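Probable chitinase (Chromobacterium violaceum, PDB 5JH8) probably binds and hydrolyses chitin, using a TIM-barrel domain of glycoside hydrolase family 18. Local coordinates at residues Y33-V41 against I80-Q91; T237-Q247 against L257-D265. All coordinates share one frame; numbering follows the deposited sequence.

The two contacts lie on opposite sides of the chain's centre, with centres about 45 Å apart and nearest atoms about 27 Å apart, so neither touches the other. Contact 1 joins the loop after barrel strand 27-35 to the turn between helices 78-85 and 89-96; the side chain of Ile35 is about 13 Å from the bound histidine. Contact 2 packs helix 237-244 on strand 256-262, and the side chain of Thr237 is about 14 Å from the bound (2S)-2-(dimethylamino)-4-(methylselanyl)butanoic acid. The two ligands share Tyr178 and Tyr297 in their pockets, which lie in the region between the contacts. Neither contact supplies a pocket residue.

Contact 1 of 2, residues Y33-V41 against I80-Q91; sequences YNITAQGAV and IAHAVSTSAQSQ
A tight turn following the TIM-barrel strand 27-35 packs against the bend between helices 78-85 and 89-96, where Ala37 is the chief point of meeting. Its CB rests 3.9 Å from CB of Ala83, and its carbonyl O lies against the methyl groups of both Ala83 and Ala88. A water donates to this same oxygen (2.7 Å from Ala37 O) and also bonds OG of Ser87, bridging turn and bend. Deeper in, Ile35 slides past Ile80 with CG2 to CG2 at 4.1 Å, while the longer branch of Ile35, extended with CG1 anti to the backbone N (chi1 -167°), brings CD1 tip to tip with CG2 of Val84. That valine methyl also lies 3.5 Å from Thr36 O. Phe126 of helix 120-135 and Ala92 of helix 89-96 add further apolar neighbours to Val84.

The turn is type I from Thr36 to Gly39, closed by Gly39 N to Thr36 O, and OG1 of Thr36 takes a further bond from Ala40 N (3.1 Å). Gly39, at positive phi, gives its carbonyl O to Asn95 of helix 89-96. On the facing side, Ala83 O receives Thr86 N and Ala88 N from opposite faces of its plane, tying the bend to the end of its helix. Ala88 occupies the N-cap position of helix 89-96, and the whole bend packs on a beta-alpha loop of the TIM barrel.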
loop_
_atom_site.group_PDB
_atom_site.type_symbol
_atom_site.label_atom_id
_atom_site.label_comp_id
_atom_site.label_asym_id
_atom_site.label_seq_id
_atom_site.Cartn_x
_atom_site.Cartn_y
_atom_site.Cartn_z
ATOM N N TYR A 33 -8.055 6.450 -9.627
ATOM C CA TYR A 33 -8.232 6.057 -11.011
ATOM C C TYR A 33 -8.402 4.550 -11.144
ATOM O O TYR A 33 -7.742 3.769 -10.448
ATOM C CB TYR A 33 -7.029 6.510 -11.852
ATOM C CG TYR A 33 -6.665 7.962 -11.592
ATOM C CD1 TYR A 33 -7.423 8.990 -12.116
ATOM C CD2 TYR A 33 -5.594 8.304 -10.761
ATOM C CE1 TYR A 33 -7.106 10.305 -11.860
ATOM C CE2 TYR A 33 -5.286 9.608 -10.501
ATOM C CZ TYR A 33 -6.040 10.614 -11.043
ATOM O OH TYR A 33 -5.696 11.923 -10.792
ATOM N N ASN A 34 -9.253 4.160 -12.095
ATOM C CA ASN A 34 -9.415 2.769 -12.494
ATOM C C ASN A 34 -8.981 2.607 -13.950
ATOM O O ASN A 34 -8.761 3.593 -14.672
ATOM C CB ASN A 34 -10.875 2.328 -12.320
ATOM C CG ASN A 34 -11.327 2.351 -10.866
ATOM O OD1 ASN A 34 -10.522 2.211 -9.945
ATOM N ND2 ASN A 34 -12.625 2.527 -10.656
ATOM N N ILE A 35 -8.858 1.352 -14.382
ATOM C CA ILE A 35 -8.632 1.029 -15.784
ATOM C C ILE A 35 -9.688 0.022 -16.205
ATOM O O ILE A 35 -10.090 -0.837 -15.412
ATOM C CB ILE A 35 -7.189 0.522 -16.036
ATOM C CG1 ILE A 35 -6.859 0.479 -17.528
ATOM C CG2 ILE A 35 -6.915 -0.792 -15.345
ATOM C CD1 ILE A 35 -5.379 0.350 -17.818
ATOM N N THR A 36 -10.168 0.153 -17.436
ATOM C CA THR A 36 -11.164 -0.771 -17.960
ATOM C C THR A 36 -10.494 -1.963 -18.646
ATOM O O THR A 36 -9.295 -1.961 -18.948
ATOM C CB THR A 36 -12.074 -0.074 -18.974
ATOM O OG1 THR A 36 -11.338 0.183 -20.172
ATOM C CG2 THR A 36 -12.663 1.218 -18.419
ATOM N N ALA A 37 -11.304 -2.982 -18.947
ATOM C CA ALA A 37 -10.804 -4.145 -19.672
ATOM C C ALA A 37 -10.346 -3.800 -21.081
ATOM O O ALA A 37 -9.641 -4.601 -21.698
ATOM C CB ALA A 37 -11.869 -5.242 -19.726
ATOM N N GLN A 38 -10.733 -2.644 -21.614
ATOM C CA GLN A 38 -10.232 -2.189 -22.905
ATOM C C GLN A 38 -9.000 -1.301 -22.771
ATOM O O GLN A 38 -8.497 -0.787 -23.774
ATOM C CB GLN A 38 -11.320 -1.441 -23.695
ATOM C CG GLN A 38 -12.541 -2.277 -24.036
ATOM C CD GLN A 38 -13.460 -2.501 -22.852
ATOM O OE1 GLN A 38 -13.708 -1.594 -22.054
ATOM N NE2 GLN A 38 -13.969 -3.717 -22.728
ATOM N N GLY A 39 -8.499 -1.108 -21.560
ATOM C CA GLY A 39 -7.271 -0.372 -21.370
ATOM C C GLY A 39 -7.435 1.121 -21.226
ATOM O O GLY A 39 -6.453 1.857 -21.372
ATOM N N ALA A 40 -8.645 1.603 -20.953
ATOM C CA ALA A 40 -8.874 3.033 -20.786
ATOM C C ALA A 40 -8.790 3.409 -19.311
ATOM O O ALA A 40 -9.361 2.721 -18.455
ATOM C CB ALA A 40 -10.243 3.429 -21.329
ATOM N N VAL A 41 -8.073 4.494 -19.020
ATOM C CA VAL A 41 -7.971 5.014 -17.661
ATOM C C VAL A 41 -9.180 5.902 -17.405
ATOM O O VAL A 41 -9.534 6.751 -18.240
ATOM C CB VAL A 41 -6.667 5.803 -17.461
ATOM C CG1 VAL A 41 -6.591 6.314 -16.035
ATOM C CG2 VAL A 41 -5.451 4.959 -17.759
ATOM N N ILE A 80 -10.351 -7.822 -15.566
ATOM C CA ILE A 80 -9.724 -6.606 -16.080
ATOM C C ILE A 80 -8.211 -6.770 -16.124
ATOM O O ILE A 80 -7.559 -6.407 -17.110
ATOM C CB ILE A 80 -10.157 -5.372 -15.267
ATOM C CG1 ILE A 80 -11.607 -5.025 -15.586
ATOM C CG2 ILE A 80 -9.257 -4.174 -15.583
ATOM C CD1 ILE A 80 -12.195 -3.928 -14.727
ATOM N N ALA A 81 -7.619 -7.314 -15.059
ATOM C CA ALA A 81 -6.173 -7.500 -15.076
ATOM C C ALA A 81 -5.757 -8.429 -16.206
ATOM O O ALA A 81 -4.748 -8.196 -16.874
ATOM C CB ALA A 81 -5.676 -8.007 -13.722
ATOM N N HIS A 82 -6.523 -9.496 -16.427
ATOM C CA HIS A 82 -6.222 -10.409 -17.523
ATOM C C HIS A 82 -6.276 -9.697 -18.877
ATOM O O HIS A 82 -5.364 -9.829 -19.700
ATOM C CB HIS A 82 -7.204 -11.572 -17.511
ATOM C CG HIS A 82 -7.059 -12.462 -18.700
ATOM N ND1 HIS A 82 -6.038 -13.375 -18.814
ATOM C CD2 HIS A 82 -7.764 -12.538 -19.851
ATOM C CE1 HIS A 82 -6.137 -14.002 -19.971
ATOM N NE2 HIS A 82 -7.174 -13.508 -20.624
ATOM N N ALA A 83 -7.345 -8.939 -19.116
ATOM C CA ALA A 83 -7.521 -8.255 -20.396
ATOM C C ALA A 83 -6.409 -7.236 -20.638
ATOM O O ALA A 83 -5.803 -7.213 -21.710
ATOM C CB ALA A 83 -8.896 -7.589 -20.431
ATOM N N VAL A 84 -6.114 -6.394 -19.643
ATOM C CA VAL A 84 -5.060 -5.390 -19.773
ATOM C C VAL A 84 -3.718 -6.051 -20.039
ATOM O O VAL A 84 -2.872 -5.499 -20.751
ATOM C CB VAL A 84 -5.048 -4.541 -18.481
ATOM C CG1 VAL A 84 -3.744 -3.759 -18.321
ATOM C CG2 VAL A 84 -6.263 -3.634 -18.463
ATOM N N SER A 85 -3.490 -7.227 -19.457
ATOM C CA SER A 85 -2.217 -7.907 -19.620
ATOM C C SER A 85 -2.127 -8.696 -20.915
ATOM O O SER A 85 -1.045 -9.192 -21.241
ATOM C CB SER A 85 -1.972 -8.857 -18.451
ATOM O OG SER A 85 -1.899 -8.169 -17.218
ATOM N N THR A 86 -3.227 -8.841 -21.646
ATOM C CA THR A 86 -3.212 -9.634 -22.870
ATOM C C THR A 86 -3.810 -8.829 -24.023
ATOM O O THR A 86 -3.106 -8.056 -24.684
ATOM C CB THR A 86 -3.920 -10.989 -22.672
ATOM O OG1 THR A 86 -5.287 -10.785 -22.312
ATOM C CG2 THR A 86 -3.246 -11.816 -21.602
ATOM N N SER A 87 -5.116 -8.974 -24.243
ATOM C CA SER A 87 -5.737 -8.445 -25.454
ATOM C C SER A 87 -5.684 -6.927 -25.539
ATOM O O SER A 87 -5.619 -6.376 -26.644
ATOM C CB SER A 87 -7.186 -8.933 -25.545
ATOM O OG SER A 87 -7.927 -8.595 -24.384
ATOM N N ALA A 88 -5.732 -6.231 -24.405
ATOM C CA ALA A 88 -5.745 -4.773 -24.387
ATOM C C ALA A 88 -4.407 -4.197 -23.952
ATOM O O ALA A 88 -4.334 -3.022 -23.570
ATOM C CB ALA A 88 -6.872 -4.239 -23.503
ATOM N N GLN A 89 -3.340 -4.995 -24.033
ATOM C CA GLN A 89 -2.061 -4.533 -23.514
ATOM C C GLN A 89 -1.570 -3.298 -24.249
ATOM O O GLN A 89 -1.082 -2.357 -23.622
ATOM C CB GLN A 89 -1.025 -5.645 -23.579
ATOM C CG GLN A 89 0.187 -5.384 -22.725
ATOM C CD GLN A 89 1.294 -6.385 -22.972
ATOM O OE1 GLN A 89 2.123 -6.199 -23.862
ATOM N NE2 GLN A 89 1.307 -7.465 -22.191
ATOM N N SER A 90 -1.654 -3.282 -25.579
ATOM C CA SER A 90 -1.063 -2.154 -26.294
ATOM C C SER A 90 -1.814 -0.860 -25.992
ATOM O O SER A 90 -1.208 0.215 -25.889
ATOM C CB SER A 90 -1.015 -2.427 -27.799
ATOM O OG SER A 90 -2.297 -2.719 -28.298
ATOM N N GLN A 91 -3.138 -0.944 -25.893
ATOM C CA GLN A 91 -3.935 0.215 -25.523
ATOM C C GLN A 91 -3.624 0.656 -24.102
ATOM O O GLN A 91 -3.418 1.845 -23.842
ATOM C CB GLN A 91 -5.419 -0.132 -25.670
ATOM C CG GLN A 91 -5.861 -0.403 -27.089
ATOM C CD GLN A 91 -5.737 -1.854 -27.502
ATOM O OE1 GLN A 91 -5.081 -2.662 -26.854
ATOM N NE2 GLN A 91 -6.372 -2.186 -28.607
HETATM O O HOH W 1 -10.003 -6.277 -23.821
#

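Contact 2 of 2, residues T237-Q247 against L257-D265; sequences TQALIARYGAQ and LTFNYGAAD
Aromatic stacking dominates at the C-terminal end of helix 237-244, where Tyr244 lies over Tyr261 in an offset stack with centroids 3.9 Å apart and planes inclined at 18°. The displacement puts CD1 of Tyr261 beneath the middle of the Tyr244 ring, and the closest atoms are Tyr244 CE2 and Tyr261 CE1 at 3.3 Å. On the other face of Tyr244 lies CG of Arg243, so this ring is sandwiched between its own helix neighbour and the strand. Tyr261 holds CG between its backbone N and carbonyl carbon (chi1 65°), which raises the ring from the strand toward the helix.

Aliphatic contacts continue the interface toward the start of the helix. Ile241 sets CG1 over the face of Phe259, 3.7 Å from the ring centroid, in a CH-pi contact. CD2 of Leu240 fits between the two strand aromatics, at the edge of Phe259 and 4.0 Å from CE2 of Tyr261. The helix runs at 44° to strand 257-262, which pairs antiparallel with strand 268-273, consistent with the small alpha+beta insertion found in many family 18 chitinases. A Schellman motif with Gly245 as its C-prime residue, Ala246 N bonded to Ile241 O and Gly245 N weakly to Ala242 O, ends the helix and turns CB of Ala246 onto Phe259, 3.8 Å from CD2.

Polar links are made through water. One molecule joins Tyr244 OH to Ala264 N, and another joins it to Tyr261 OH, whose direct protein partner is Asp222. A third spans Gln247 O and Asn260 N, 3.0 Å from each of these two atoms.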
loop_
_atom_site.group_PDB
_atom_site.type_symbol
_atom_site.label_atom_id
_atom_site.label_comp_id
_atom_site.label_asym_id
_atom_site.label_seq_id
_atom_site.Cartn_x
_atom_site.Cartn_y
_atom_site.Cartn_z
ATOM N N THR A 237 -7.089 5.412 17.915
ATOM C CA THR A 237 -6.701 4.369 18.852
ATOM C C THR A 237 -6.812 4.835 20.293
ATOM O O THR A 237 -7.399 4.143 21.131
ATOM C CB THR A 237 -5.276 3.925 18.588
ATOM O OG1 THR A 237 -5.166 3.532 17.229
ATOM C CG2 THR A 237 -4.880 2.760 19.496
ATOM N N GLN A 238 -6.205 5.985 20.616
ATOM C CA GLN A 238 -6.135 6.410 22.010
ATOM C C GLN A 238 -7.521 6.661 22.580
ATOM O O GLN A 238 -7.790 6.338 23.738
ATOM C CB GLN A 238 -5.269 7.664 22.138
ATOM C CG GLN A 238 -3.809 7.436 21.806
ATOM C CD GLN A 238 -3.204 6.334 22.650
ATOM O OE1 GLN A 238 -3.300 6.360 23.882
ATOM N NE2 GLN A 238 -2.608 5.341 21.993
ATOM N N ALA A 239 -8.417 7.239 21.787
ATOM C CA ALA A 239 -9.769 7.480 22.273
ATOM C C ALA A 239 -10.480 6.173 22.584
ATOM O O ALA A 239 -11.272 6.106 23.531
ATOM C CB ALA A 239 -10.556 8.290 21.247
ATOM N N LEU A 240 -10.250 5.134 21.776
ATOM C CA LEU A 240 -10.911 3.858 22.028
ATOM C C LEU A 240 -10.379 3.213 23.302
ATOM O O LEU A 240 -11.153 2.705 24.125
ATOM C CB LEU A 240 -10.750 2.937 20.824
ATOM C CG LEU A 240 -11.533 1.621 20.892
ATOM C CD1 LEU A 240 -13.034 1.841 20.933
ATOM C CD2 LEU A 240 -11.156 0.760 19.713
ATOM N N ILE A 241 -9.058 3.213 23.476
ATOM C CA ILE A 241 -8.467 2.727 24.718
ATOM C C ILE A 241 -9.090 3.443 25.909
ATOM O O ILE A 241 -9.475 2.815 26.901
ATOM C CB ILE A 241 -6.938 2.898 24.660
ATOM C CG1 ILE A 241 -6.367 1.963 23.598
ATOM C CG2 ILE A 241 -6.301 2.645 26.024
ATOM C CD1 ILE A 241 -4.875 2.190 23.316
ATOM N N ALA A 242 -9.228 4.768 25.813
ATOM C CA ALA A 242 -9.741 5.547 26.933
ATOM C C ALA A 242 -11.220 5.278 27.173
ATOM O O ALA A 242 -11.668 5.233 28.324
ATOM C CB ALA A 242 -9.499 7.032 26.674
ATOM N N ARG A 243 -11.995 5.097 26.100
ATOM C CA ARG A 243 -13.418 4.838 26.256
ATOM C C ARG A 243 -13.664 3.630 27.155
ATOM O O ARG A 243 -14.554 3.659 28.011
ATOM C CB ARG A 243 -14.060 4.634 24.883
ATOM C CG ARG A 243 -15.542 4.329 24.955
ATOM C CD ARG A 243 -16.144 4.079 23.594
ATOM N NE ARG A 243 -17.544 3.671 23.703
ATOM C CZ ARG A 243 -18.288 3.258 22.682
ATOM N NH1 ARG A 243 -17.769 3.186 21.462
ATOM N NH2 ARG A 243 -19.556 2.911 22.883
ATOM N N TYR A 244 -12.878 2.571 26.991
ATOM C CA TYR A 244 -13.090 1.323 27.710
ATOM C C TYR A 244 -12.093 1.108 28.836
ATOM O O TYR A 244 -12.152 0.076 29.509
ATOM C CB TYR A 244 -13.039 0.151 26.732
ATOM C CG TYR A 244 -14.192 0.165 25.768
ATOM C CD1 TYR A 244 -15.449 -0.259 26.169
ATOM C CD2 TYR A 244 -14.033 0.614 24.464
ATOM C CE1 TYR A 244 -16.519 -0.249 25.304
ATOM C CE2 TYR A 244 -15.107 0.631 23.584
ATOM C CZ TYR A 244 -16.344 0.200 24.013
ATOM O OH TYR A 244 -17.411 0.211 23.146
ATOM N N GLY A 245 -11.180 2.050 29.057
ATOM C CA GLY A 245 -10.160 1.879 30.082
ATOM C C GLY A 245 -9.294 0.659 29.867
ATOM O O GLY A 245 -8.900 0.000 30.837
ATOM N N ALA A 246 -8.963 0.364 28.613
ATOM C CA ALA A 246 -8.195 -0.823 28.269
ATOM C C ALA A 246 -6.723 -0.646 28.625
ATOM O O ALA A 246 -6.197 0.468 28.684
ATOM C CB ALA A 246 -8.330 -1.111 26.776
ATOM N N GLN A 247 -6.068 -1.775 28.874
ATOM C CA GLN A 247 -4.652 -1.840 29.200
ATOM C C GLN A 247 -3.980 -2.505 28.011
ATOM O O GLN A 247 -4.002 -3.744 27.897
ATOM C CB GLN A 247 -4.436 -2.656 30.477
ATOM C CG GLN A 247 -4.899 -1.928 31.715
ATOM C CD GLN A 247 -4.089 -0.676 31.964
ATOM O OE1 GLN A 247 -2.916 -0.581 31.573
ATOM N NE2 GLN A 247 -4.708 0.300 32.607
ATOM N N LEU A 257 0.648 -3.683 18.734
ATOM C CA LEU A 257 -0.091 -3.332 19.930
ATOM C C LEU A 257 -1.443 -4.028 19.912
ATOM O O LEU A 257 -2.135 -4.012 18.887
ATOM C CB LEU A 257 -0.274 -1.822 19.995
ATOM C CG LEU A 257 -0.817 -1.301 21.318
ATOM C CD1 LEU A 257 0.268 -1.324 22.380
ATOM C CD2 LEU A 257 -1.376 0.105 21.130
ATOM N N THR A 258 -1.836 -4.625 21.045
ATOM C CA THR A 258 -3.138 -5.273 21.123
ATOM C C THR A 258 -3.847 -4.885 22.410
ATOM O O THR A 258 -3.222 -4.602 23.431
ATOM C CB THR A 258 -3.019 -6.798 20.965
ATOM O OG1 THR A 258 -4.322 -7.386 20.868
ATOM C CG2 THR A 258 -2.285 -7.438 22.110
ATOM N N PHE A 259 -5.173 -4.882 22.360
ATOM C CA PHE A 259 -5.972 -4.727 23.565
ATOM C C PHE A 259 -7.337 -5.332 23.325
ATOM O O PHE A 259 -7.735 -5.585 22.188
ATOM C CB PHE A 259 -6.072 -3.273 24.056
ATOM C CG PHE A 259 -6.638 -2.292 23.060
ATOM C CD1 PHE A 259 -5.808 -1.665 22.141
ATOM C CD2 PHE A 259 -7.981 -1.926 23.093
ATOM C CE1 PHE A 259 -6.307 -0.747 21.258
ATOM C CE2 PHE A 259 -8.474 -0.986 22.199
ATOM C CZ PHE A 259 -7.626 -0.402 21.297
ATOM N N ASN A 260 -8.034 -5.578 24.424
ATOM C CA ASN A 260 -9.382 -6.089 24.386
ATOM C C ASN A 260 -10.289 -5.162 25.170
ATOM O O ASN A 260 -9.844 -4.357 25.994
ATOM C CB ASN A 260 -9.472 -7.467 25.039
ATOM C CG ASN A 260 -8.651 -8.489 24.326
ATOM O OD1 ASN A 260 -9.092 -9.097 23.347
ATOM N ND2 ASN A 260 -7.437 -8.701 24.819
ATOM N N TYR A 261 -11.583 -5.318 24.917
ATOM C CA TYR A 261 -12.568 -4.604 25.705
ATOM C C TYR A 261 -13.912 -5.306 25.585
ATOM O O TYR A 261 -14.164 -6.046 24.631
ATOM C CB TYR A 261 -12.649 -3.138 25.286
ATOM C CG TYR A 261 -13.157 -2.859 23.880
ATOM C CD1 TYR A 261 -14.509 -2.716 23.639
ATOM C CD2 TYR A 261 -12.287 -2.697 22.807
ATOM C CE1 TYR A 261 -14.990 -2.424 22.375
ATOM C CE2 TYR A 261 -12.760 -2.398 21.536
ATOM C CZ TYR A 261 -14.116 -2.269 21.330
ATOM O OH TYR A 261 -14.604 -1.971 20.089
ATOM N N GLY A 262 -14.767 -5.083 26.582
ATOM C CA GLY A 262 -16.113 -5.604 26.570
ATOM C C GLY A 262 -17.079 -4.528 26.126
ATOM O O GLY A 262 -17.205 -3.488 26.776
ATOM N N ALA A 263 -17.748 -4.772 25.001
ATOM C CA ALA A 263 -18.704 -3.824 24.455
ATOM C C ALA A 263 -20.054 -3.975 25.155
ATOM O O ALA A 263 -20.343 -4.987 25.796
ATOM C CB ALA A 263 -18.876 -4.042 22.952
ATOM N N ALA A 264 -20.890 -2.947 25.008
ATOM C CA ALA A 264 -22.176 -2.927 25.702
ATOM C C ALA A 264 -23.080 -4.079 25.274
ATOM O O ALA A 264 -23.940 -4.511 26.052
ATOM C CB ALA A 264 -22.870 -1.586 25.466
ATOM N N ASP A 265 -22.919 -4.576 24.049
ATOM C CA ASP A 265 -23.712 -5.704 23.575
ATOM C C ASP A 265 -23.206 -7.038 24.096
ATOM O O ASP A 265 -23.744 -8.080 23.702
ATOM C CB ASP A 265 -23.780 -5.723 22.040
ATOM C CG ASP A 265 -22.418 -5.888 21.380
ATOM O OD1 ASP A 265 -21.454 -6.277 22.066
ATOM O OD2 ASP A 265 -22.314 -5.644 20.157
HETATM O O HOH W 2 -19.949 -0.597 23.894
HETATM O O HOH W 3 -16.791 -0.422 20.098
HETATM O O HOH W 4 -6.347 -5.257 26.852
#